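Local coordinates for protein 4-hydroxybenzoyl-CoA Thioesterase (Pseudomonas sp. CBS3, PDB 1LO7) that hydrolyses 4-hydroxybenzoyl-CoA to 4-hydroxybenzoate and coenzyme A, the last step in converting 4-chlorobenzoate to 4-hydroxybenzoate, at residues A[9-14]-A[76-81]; A[70-75]-A[108-113]. All blocks are in the same frame, centred on the assembly; numbering follows the deposited sequence.

In the fold
Both interactions sit at one end of the antiparallel hot dog sheet, on the same side of the chain's centre, with their own centres about 8 Å apart. Interaction 1 pairs strand 4-10 with the start of strand 77-87; interaction 2 lays the loop leading into that strand against strand 107-123. Along the chain the segments alternate, 9-14, 70-75, 76-81, 108-113, so 70-75 runs directly into 76-81 and ties the two contacts together. They also touch in space, through the backbones of I11 and D75 and the side chains of I11 and A72. One bound 4-hydroxyphenacyl-CoA meets F13 and a different copy lies against the 70-75 loop, and the second subunit of the homotetramer packs against both contacts.

Interaction 1: A[9-14]-A[76-81]; sequences QRIEFG and DVLTIE. With 4CO (4-hydroxyphenacyl coenzyme A), chain B.
CG1 of I11 and CG of L78 both stand anti to their carbonyl carbons (chi1 -61° and -54°), and the extended chi2 of I11 (173°) sends CD1 onto the leucine. This is the antiparallel pairing of strand 4-10 with strand 77-87 in the hot dog sheet. Q9 and L78 form the hydrogen-bonded pair, L78 N giving to Q9 O at 2.8 Å and Q9 N returning to L78 O at 2.9 Å; R10 and V77 form the non-hydrogen-bonded pair beside it. Past the end of strand 4-10 the ladder gains one more bond, I11 N to D76 O, at 3.0 Å.

CD1 of I11 lies 3.8 Å from CG of L78 and is also close to both its methyls, while CB of D76 touches the same CD1. W30 of helix 25-41 packs on Q9, I11 and L78. On the face bearing R10 and V77, CG of R10 meets CG2 of V77 at 3.9 Å, after which the arginine bends toward E12. There its NH2 forms a salt bridge with E12 OE2 at 2.8 Å, through the syn lone pair. The other carboxylate oxygen of E12, OE1, pairs with R36 of the second subunit. Further on, CE2 of F13 reaches C5B, in the phenol ring of a 4-hydroxyphenacyl-CoA bound by the second and third subunits, at 3.7 Å. The F13 ring also meets W47 of the second subunit, a substrate-binding residue, edge-to-face and packs on the active-site D17 of the third. Within the first segment, NE2 of Q9 folds back to R10 O at 2.9 Å.

Interaction 2: A[70-75]-A[108-113]; sequences CTASYD and QLVMRA. With 4CO (4-hydroxyphenacyl coenzyme A), chain C.
C70 meets three successive residues of strand 107-123, starting at Q108, whose OE1 lies 4.3 Å from the cysteine SG. At L109 the backbone takes over: its carbonyl O is 3.3 Å from SG, while its CB points away from the loop and CD1 lies above one face of the R112 guanidinium, offset toward the rim. V110 is the main partner from the strand. V110 O accepts a hydrogen bond from C70 N at 3.2 Å. Its CG2 touches C70 SG at 3.8 Å. CG1, anti to the backbone N (chi1 172°), rests 3.4 Å from C70 O and also approaches CB of A72. V110 and M111 both face V98 in a classic beta bulge, beyond which R112 NE bonds to S97 OG.

C70 and T71 lie against the pantetheine arm of a 4-hydroxyphenacyl-CoA that is also bound by the fourth subunit: C70 C is 3.6 Å from C7P, and CG2 of T71 is 3.6 Å from O5P. Y27 of helix 25-41 packs on A72, V110 and M111, R100 of strand 91-101 touches C70, A72 and V110, F68 of strand 56-68 packs against M111, and A113 sits between L31 of helix 25-41 and C64 and A66 of strand 56-68.

Interaction 1: A[9-14]-A[76-81]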
loop_
_atom_site.group_PDB
_atom_site.type_symbol
_atom_site.label_atom_id
_atom_site.label_comp_id
_atom_site.label_asym_id
_atom_site.label_seq_id
_atom_site.Cartn_x
_atom_site.Cartn_y
_atom_site.Cartn_z
ATOM N N GLN A 9 -8.408 3.086 -14.385
ATOM C CA GLN A 9 -7.622 2.382 -13.402
ATOM C C GLN A 9 -7.971 0.872 -13.366
ATOM O O GLN A 9 -9.118 0.473 -13.112
ATOM C CB GLN A 9 -7.744 3.083 -12.032
ATOM C CG GLN A 9 -6.963 2.304 -10.957
ATOM C CD GLN A 9 -5.485 2.305 -11.279
ATOM O OE1 GLN A 9 -4.945 3.389 -11.482
ATOM N NE2 GLN A 9 -4.849 1.119 -11.401
ATOM N N ARG A 10 -6.979 -0.002 -13.648
ATOM C CA ARG A 10 -7.252 -1.430 -13.631
ATOM C C ARG A 10 -7.032 -1.948 -12.231
ATOM O O ARG A 10 -6.097 -1.519 -11.575
ATOM C CB ARG A 10 -6.509 -2.267 -14.657
ATOM C CG ARG A 10 -7.235 -3.616 -14.871
ATOM C CD ARG A 10 -6.576 -4.574 -15.881
ATOM N NE ARG A 10 -5.221 -4.973 -15.465
ATOM C CZ ARG A 10 -4.155 -5.134 -16.280
ATOM N NH1 ARG A 10 -4.213 -4.958 -17.603
ATOM N NH2 ARG A 10 -2.980 -5.483 -15.752
ATOM N N ILE A 11 -7.897 -2.825 -11.788
ATOM C CA ILE A 11 -7.778 -3.341 -10.429
ATOM C C ILE A 11 -6.955 -4.599 -10.509
ATOM O O ILE A 11 -7.202 -5.435 -11.381
ATOM C CB ILE A 11 -9.144 -3.655 -9.827
ATOM C CG1 ILE A 11 -10.011 -2.367 -9.742
ATOM C CG2 ILE A 11 -8.950 -4.326 -8.442
ATOM C CD1 ILE A 11 -11.484 -2.609 -9.301
ATOM N N GLU A 12 -6.014 -4.708 -9.583
ATOM C CA GLU A 12 -5.103 -5.822 -9.540
ATOM C C GLU A 12 -5.434 -6.815 -8.438
ATOM O O GLU A 12 -6.126 -6.490 -7.504
ATOM C CB GLU A 12 -3.648 -5.295 -9.418
ATOM C CG GLU A 12 -3.166 -4.524 -10.688
ATOM C CD GLU A 12 -3.240 -5.355 -11.970
ATOM O OE1 GLU A 12 -3.274 -6.575 -12.014
ATOM O OE2 GLU A 12 -3.223 -4.632 -13.074
ATOM N N PHE A 13 -4.921 -8.041 -8.551
ATOM C CA PHE A 13 -5.178 -9.055 -7.572
ATOM C C PHE A 13 -4.794 -8.590 -6.165
ATOM O O PHE A 13 -5.541 -8.804 -5.205
ATOM C CB PHE A 13 -4.307 -10.252 -7.984
ATOM C CG PHE A 13 -4.335 -11.438 -7.097
ATOM C CD1 PHE A 13 -5.368 -12.349 -7.218
ATOM C CD2 PHE A 13 -3.328 -11.668 -6.159
ATOM C CE1 PHE A 13 -5.370 -13.486 -6.423
ATOM C CE2 PHE A 13 -3.316 -12.803 -5.342
ATOM C CZ PHE A 13 -4.362 -13.715 -5.488
ATOM N N GLY A 14 -3.637 -7.959 -6.069
ATOM C CA GLY A 14 -3.134 -7.493 -4.780
ATOM C C GLY A 14 -3.941 -6.331 -4.201
ATOM O O GLY A 14 -3.805 -6.039 -3.006
ATOM N N ASP A 76 -11.318 -5.744 -13.230
ATOM C CA ASP A 76 -12.293 -4.730 -13.561
ATOM C C ASP A 76 -11.512 -3.441 -13.916
ATOM O O ASP A 76 -10.507 -3.088 -13.295
ATOM C CB ASP A 76 -13.251 -4.350 -12.374
ATOM C CG ASP A 76 -14.250 -5.438 -12.065
ATOM O OD1 ASP A 76 -14.441 -6.342 -12.844
ATOM O OD2 ASP A 76 -14.820 -5.332 -10.887
ATOM N N VAL A 77 -12.001 -2.736 -14.928
ATOM C CA VAL A 77 -11.393 -1.502 -15.332
ATOM C C VAL A 77 -12.308 -0.383 -14.845
ATOM O O VAL A 77 -13.440 -0.282 -15.299
ATOM C CB VAL A 77 -11.182 -1.423 -16.847
ATOM C CG1 VAL A 77 -10.792 0.001 -17.237
ATOM C CG2 VAL A 77 -10.080 -2.403 -17.231
ATOM N N LEU A 78 -11.806 0.438 -13.922
ATOM C CA LEU A 78 -12.592 1.524 -13.417
ATOM C C LEU A 78 -12.377 2.788 -14.224
ATOM O O LEU A 78 -11.290 3.048 -14.744
ATOM C CB LEU A 78 -12.203 1.850 -11.957
ATOM C CG LEU A 78 -12.238 0.679 -10.982
ATOM C CD1 LEU A 78 -11.618 1.158 -9.675
ATOM C CD2 LEU A 78 -13.682 0.318 -10.690
ATOM N N THR A 79 -13.443 3.600 -14.286
ATOM C CA THR A 79 -13.357 4.860 -14.947
ATOM C C THR A 79 -13.600 5.898 -13.866
ATOM O O THR A 79 -14.620 5.822 -13.168
ATOM C CB THR A 79 -14.365 5.001 -16.086
ATOM O OG1 THR A 79 -13.955 4.162 -17.136
ATOM C CG2 THR A 79 -14.309 6.429 -16.579
ATOM N N ILE A 80 -12.640 6.804 -13.695
ATOM C CA ILE A 80 -12.783 7.848 -12.692
ATOM C C ILE A 80 -13.005 9.236 -13.361
ATOM O O ILE A 80 -12.229 9.627 -14.246
ATOM C CB ILE A 80 -11.572 7.894 -11.772
ATOM C CG1 ILE A 80 -11.241 6.467 -11.327
ATOM C CG2 ILE A 80 -11.880 8.842 -10.591
ATOM C CD1 ILE A 80 -10.065 6.422 -10.356
ATOM N N GLU A 81 -14.055 9.953 -12.954
ATOM C CA GLU A 81 -14.348 11.289 -13.483
ATOM C C GLU A 81 -14.166 12.274 -12.340
ATOM O O GLU A 81 -14.759 12.125 -11.283
ATOM C CB GLU A 81 -15.761 11.330 -14.069
ATOM C CG GLU A 81 -16.079 12.651 -14.752
ATOM C CD GLU A 81 -17.271 12.509 -15.648
ATOM O OE1 GLU A 81 -17.690 11.416 -15.968
ATOM O OE2 GLU A 81 -17.752 13.649 -16.098
HETATM N N1A 4CO B . 14.303 -20.926 -4.017
HETATM C C2A 4CO B . 14.074 -21.609 -5.179
HETATM N N3A 4CO B . 13.110 -22.457 -5.427
HETATM C C4A 4CO B . 12.279 -22.605 -4.373
HETATM C C5A 4CO B . 12.394 -21.993 -3.137
HETATM C C6A 4CO B . 13.463 -21.100 -2.966
HETATM N N6A 4CO B . 13.675 -20.448 -1.842
HETATM N N7A 4CO B . 11.372 -22.396 -2.283
HETATM C C8A 4CO B . 10.655 -23.263 -3.009
HETATM N N9A 4CO B . 11.173 -23.440 -4.265
HETATM C C1D 4CO B . 10.721 -24.368 -5.306
HETATM C C2D 4CO B . 11.035 -25.817 -4.944
HETATM O O2D 4CO B . 12.402 -26.143 -5.204
HETATM C C3D 4CO B . 10.121 -26.522 -5.931
HETATM O O3D 4CO B . 10.565 -26.310 -7.247
HETATM P P3D 4CO B . 10.722 -27.494 -8.281
HETATM O O7A 4CO B . 12.013 -28.098 -8.023
HETATM O O8A 4CO B . 9.625 -28.452 -8.117
HETATM O O9A 4CO B . 10.672 -26.865 -9.700
HETATM C C4D 4CO B . 8.878 -25.653 -5.768
HETATM O O4D 4CO B . 9.350 -24.358 -5.282
HETATM C C5D 4CO B . 7.764 -26.195 -4.923
HETATM O O5D 4CO B . 8.218 -26.212 -3.567
HETATM P P1A 4CO B . 8.001 -27.534 -2.718
HETATM O O1A 4CO B . 8.770 -27.268 -1.492
HETATM O O2A 4CO B . 8.442 -28.720 -3.416
HETATM O O3A 4CO B . 6.516 -27.724 -2.445
HETATM P P2A 4CO B . 5.591 -27.230 -1.232
HETATM O O4A 4CO B . 4.201 -27.542 -1.629
HETATM O O5A 4CO B . 5.945 -27.999 -0.041
HETATM O O6A 4CO B . 5.899 -25.681 -0.768
HETATM C CBP 4CO B . 4.949 -23.545 -0.837
HETATM C CCP 4CO B . 5.566 -24.666 -1.677
HETATM C CDP 4CO B . 3.725 -24.049 -0.051
HETATM C CEP 4CO B . 4.612 -22.355 -1.725
HETATM C CAP 4CO B . 5.877 -23.147 0.323
HETATM O OAP 4CO B . 7.153 -22.747 -0.182
HETATM C C9P 4CO B . 5.410 -21.845 0.971
HETATM O O9P 4CO B . 4.354 -21.804 1.567
HETATM N N8P 4CO B . 6.223 -20.663 0.758
HETATM C C7P 4CO B . 5.561 -19.438 1.218
HETATM C C6P 4CO B . 4.750 -18.767 0.099
HETATM C C5P 4CO B . 4.401 -17.339 0.532
HETATM O O5P 4CO B . 3.796 -17.094 1.570
HETATM N N4P 4CO B . 4.837 -16.343 -0.418
HETATM C C3P 4CO B . 4.643 -14.960 -0.007
HETATM C C2P 4CO B . 3.199 -14.545 -0.113
HETATM S S1P 4CO B . 2.314 -15.270 -1.493
HETATM O O1B 4CO B . 1.598 -12.368 -2.810
HETATM C C1B 4CO B . 0.996 -13.425 -2.875
HETATM C C2B 4CO B . 0.506 -13.903 -4.173
HETATM C C3B 4CO B . -0.206 -15.127 -4.228
HETATM C C4B 4CO B . -0.696 -15.582 -5.450
HETATM C C5B 4CO B . -0.504 -14.807 -6.612
HETATM O O2B 4CO B . -1.049 -15.218 -7.847
HETATM C C6B 4CO B . 0.234 -13.593 -6.546
HETATM C C7B 4CO B . 0.741 -13.136 -5.314
HETATM C CB 4CO B . 0.787 -14.262 -1.668
#

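Interaction 2: A[70-75]-A[108-113]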
loop_
_atom_site.group_PDB
_atom_site.type_symbol
_atom_site.label_atom_id
_atom_site.label_comp_id
_atom_site.label_asym_id
_atom_site.label_seq_id
_atom_site.Cartn_x
_atom_site.Cartn_y
_atom_site.Cartn_z
ATOM N N CYS A 70 -21.169 -0.239 -4.986
ATOM C CA CYS A 70 -21.117 -1.637 -5.365
ATOM C C CYS A 70 -19.658 -2.075 -5.345
ATOM O O CYS A 70 -18.752 -1.261 -5.271
ATOM C CB CYS A 70 -21.829 -2.015 -6.667
ATOM S SG CYS A 70 -20.911 -1.395 -8.065
ATOM N N THR A 71 -19.439 -3.365 -5.363
ATOM C CA THR A 71 -18.084 -3.877 -5.295
ATOM C C THR A 71 -17.402 -3.910 -6.616
ATOM O O THR A 71 -18.006 -3.795 -7.655
ATOM C CB THR A 71 -18.120 -5.326 -4.773
ATOM O OG1 THR A 71 -18.737 -6.159 -5.733
ATOM C CG2 THR A 71 -18.854 -5.432 -3.442
ATOM N N ALA A 72 -16.078 -4.078 -6.541
ATOM C CA ALA A 72 -15.307 -4.213 -7.746
ATOM C C ALA A 72 -14.218 -5.241 -7.432
ATOM O O ALA A 72 -13.922 -5.477 -6.237
ATOM C CB ALA A 72 -14.774 -2.919 -8.302
ATOM N N SER A 73 -13.614 -5.837 -8.460
ATOM C CA SER A 73 -12.555 -6.837 -8.209
ATOM C C SER A 73 -11.483 -6.783 -9.276
ATOM O O SER A 73 -11.603 -6.064 -10.259
ATOM C CB SER A 73 -13.190 -8.230 -8.151
ATOM O OG SER A 73 -12.269 -9.172 -7.596
ATOM N N TYR A 74 -10.423 -7.580 -9.112
ATOM C CA TYR A 74 -9.345 -7.581 -10.072
ATOM C C TYR A 74 -9.811 -7.882 -11.481
ATOM O O TYR A 74 -10.687 -8.731 -11.706
ATOM C CB TYR A 74 -8.110 -8.416 -9.626
ATOM C CG TYR A 74 -8.376 -9.913 -9.507
ATOM C CD1 TYR A 74 -8.714 -10.489 -8.279
ATOM C CD2 TYR A 74 -8.218 -10.753 -10.609
ATOM C CE1 TYR A 74 -8.928 -11.862 -8.147
ATOM C CE2 TYR A 74 -8.400 -12.136 -10.493
ATOM C CZ TYR A 74 -8.756 -12.689 -9.262
ATOM O OH TYR A 74 -8.941 -14.032 -9.150
ATOM N N ASP A 75 -9.207 -7.160 -12.409
ATOM C CA ASP A 75 -9.496 -7.214 -13.840
ATOM C C ASP A 75 -10.578 -6.230 -14.216
ATOM O O ASP A 75 -10.728 -5.893 -15.382
ATOM C CB ASP A 75 -9.645 -8.576 -14.478
ATOM C CG ASP A 75 -8.324 -9.309 -14.440
ATOM O OD1 ASP A 75 -7.259 -8.783 -14.684
ATOM O OD2 ASP A 75 -8.432 -10.507 -14.012
ATOM N N GLN A 108 -22.076 1.047 -14.402
ATOM C CA GLN A 108 -22.453 0.998 -12.994
ATOM C C GLN A 108 -21.631 1.928 -12.086
ATOM O O GLN A 108 -20.407 1.937 -12.149
ATOM C CB GLN A 108 -22.326 -0.429 -12.455
ATOM C CG GLN A 108 -22.953 -1.464 -13.400
ATOM C CD GLN A 108 -22.780 -2.873 -12.883
ATOM O OE1 GLN A 108 -22.260 -3.068 -11.773
ATOM N NE2 GLN A 108 -23.169 -3.849 -13.703
ATOM N N LEU A 109 -22.292 2.692 -11.208
ATOM C CA LEU A 109 -21.542 3.547 -10.302
ATOM C C LEU A 109 -20.966 2.628 -9.245
ATOM O O LEU A 109 -21.682 1.783 -8.706
ATOM C CB LEU A 109 -22.506 4.595 -9.697
ATOM C CG LEU A 109 -21.933 5.393 -8.544
ATOM C CD1 LEU A 109 -20.894 6.379 -9.059
ATOM C CD2 LEU A 109 -23.051 6.165 -7.842
ATOM N N VAL A 110 -19.665 2.742 -8.965
ATOM C CA VAL A 110 -18.977 1.908 -7.974
ATOM C C VAL A 110 -18.793 2.647 -6.658
ATOM O O VAL A 110 -19.124 2.161 -5.565
ATOM C CB VAL A 110 -17.621 1.357 -8.498
ATOM C CG1 VAL A 110 -16.857 0.680 -7.375
ATOM C CG2 VAL A 110 -17.854 0.328 -9.593
ATOM N N MET A 111 -18.235 3.856 -6.764
ATOM C CA MET A 111 -18.043 4.657 -5.570
ATOM C C MET A 111 -17.928 6.131 -5.933
ATOM O O MET A 111 -17.737 6.493 -7.102
ATOM C CB MET A 111 -16.895 4.156 -4.647
ATOM C CG MET A 111 -15.498 4.369 -5.184
ATOM S SD MET A 111 -14.761 5.958 -4.743
ATOM C CE MET A 111 -14.559 6.022 -2.942
ATOM N N ARG A 112 -18.068 6.977 -4.934
ATOM C CA ARG A 112 -17.953 8.407 -5.199
ATOM C C ARG A 112 -17.357 9.093 -3.985
ATOM O O ARG A 112 -17.551 8.633 -2.851
ATOM C CB ARG A 112 -19.325 9.017 -5.514
ATOM C CG ARG A 112 -19.238 10.539 -5.724
ATOM C CD ARG A 112 -20.509 11.178 -6.334
ATOM N NE ARG A 112 -20.748 10.951 -7.782
ATOM C CZ ARG A 112 -21.850 10.394 -8.340
ATOM N NH1 ARG A 112 -22.898 9.984 -7.624
ATOM N NH2 ARG A 112 -21.893 10.286 -9.665
ATOM N N ALA A 113 -16.621 10.194 -4.211
ATOM C CA ALA A 113 -16.091 10.881 -3.071
ATOM C C ALA A 113 -15.978 12.384 -3.364
ATOM O O ALA A 113 -15.644 12.770 -4.489
ATOM C CB ALA A 113 -14.694 10.365 -2.682
HETATM N N1A 4CO C . -24.730 5.848 3.584
HETATM C C2A 4CO C . -25.319 5.348 4.712
HETATM N N3A 4CO C . -25.777 4.139 4.901
HETATM C C4A 4CO C . -25.594 3.351 3.820
HETATM C C5A 4CO C . -25.029 3.722 2.613
HETATM C C6A 4CO C . -24.567 5.043 2.505
HETATM N N6A 4CO C . -24.002 5.514 1.414
HETATM N N7A 4CO C . -25.023 2.657 1.716
HETATM C C8A 4CO C . -25.599 1.653 2.388
HETATM N N9A 4CO C . -25.981 2.027 3.650
HETATM C C1D 4CO C . -26.717 1.236 4.642
HETATM C C2D 4CO C . -28.173 1.034 4.233
HETATM O O2D 4CO C . -28.968 2.187 4.516
HETATM C C3D 4CO C . -28.536 -0.108 5.167
HETATM O O3D 4CO C . -28.530 0.331 6.501
HETATM P P3D 4CO C . -29.721 0.021 7.493
HETATM O O7A 4CO C . -30.735 1.026 7.246
HETATM O O8A 4CO C . -30.225 -1.336 7.262
HETATM O O9A 4CO C . -29.153 0.141 8.933
HETATM C C4D 4CO C . -27.280 -0.957 5.004
HETATM O O4D 4CO C . -26.223 -0.041 4.582
HETATM C C5D 4CO C . -27.371 -2.158 4.109
HETATM O O5D 4CO C . -27.510 -1.686 2.767
HETATM P P1A 4CO C . -28.647 -2.321 1.861
HETATM O O1A 4CO C . -28.637 -1.462 0.667
HETATM O O2A 4CO C . -29.931 -2.354 2.524
HETATM O O3A 4CO C . -28.293 -3.767 1.541
HETATM P P2A 4CO C . -27.471 -4.411 0.323
HETATM O O4A 4CO C . -27.283 -5.836 0.671
HETATM O O5A 4CO C . -28.284 -4.304 -0.887
HETATM O O6A 4CO C . -26.120 -3.558 -0.071
HETATM C CBP 4CO C . -23.788 -3.698 0.055
HETATM C CCP 4CO C . -25.077 -3.548 0.867
HETATM C CDP 4CO C . -23.806 -4.989 -0.782
HETATM C CEP 4CO C . -22.581 -3.628 0.979
HETATM C CAP 4CO C . -23.713 -2.644 -1.063
HETATM O OAP 4CO C . -23.803 -1.330 -0.509
HETATM C C9P 4CO C . -22.313 -2.598 -1.673
HETATM O O9P 4CO C . -21.886 -3.547 -2.295
HETATM N N8P 4CO C . -21.501 -1.429 -1.392
HETATM C C7P 4CO C . -20.108 -1.599 -1.822
HETATM C C6P 4CO C . -19.225 -2.164 -0.700
HETATM C C5P 4CO C . -17.755 -1.971 -1.087
HETATM O O5P 4CO C . -17.283 -2.410 -2.130
HETATM N N4P 4CO C . -17.003 -1.250 -0.087
HETATM C C3P 4CO C . -15.630 -0.928 -0.449
HETATM C C2P 4CO C . -14.735 -2.135 -0.366
HETATM S S1P 4CO C . -15.136 -3.272 0.961
HETATM O O1B 4CO C . -12.205 -2.971 2.370
HETATM C C1B 4CO C . -12.983 -3.909 2.377
HETATM C C2B 4CO C . -13.292 -4.586 3.643
HETATM C C3B 4CO C . -14.186 -5.684 3.631
HETATM C C4B 4CO C . -14.472 -6.351 4.820
HETATM C C5B 4CO C . -13.846 -5.943 6.017
HETATM O O2B 4CO C . -14.071 -6.646 7.219
HETATM C C6B 4CO C . -12.969 -4.823 6.018
HETATM C C7B 4CO C . -12.688 -4.140 4.819
HETATM C CB 4CO C . -13.660 -4.352 1.134
#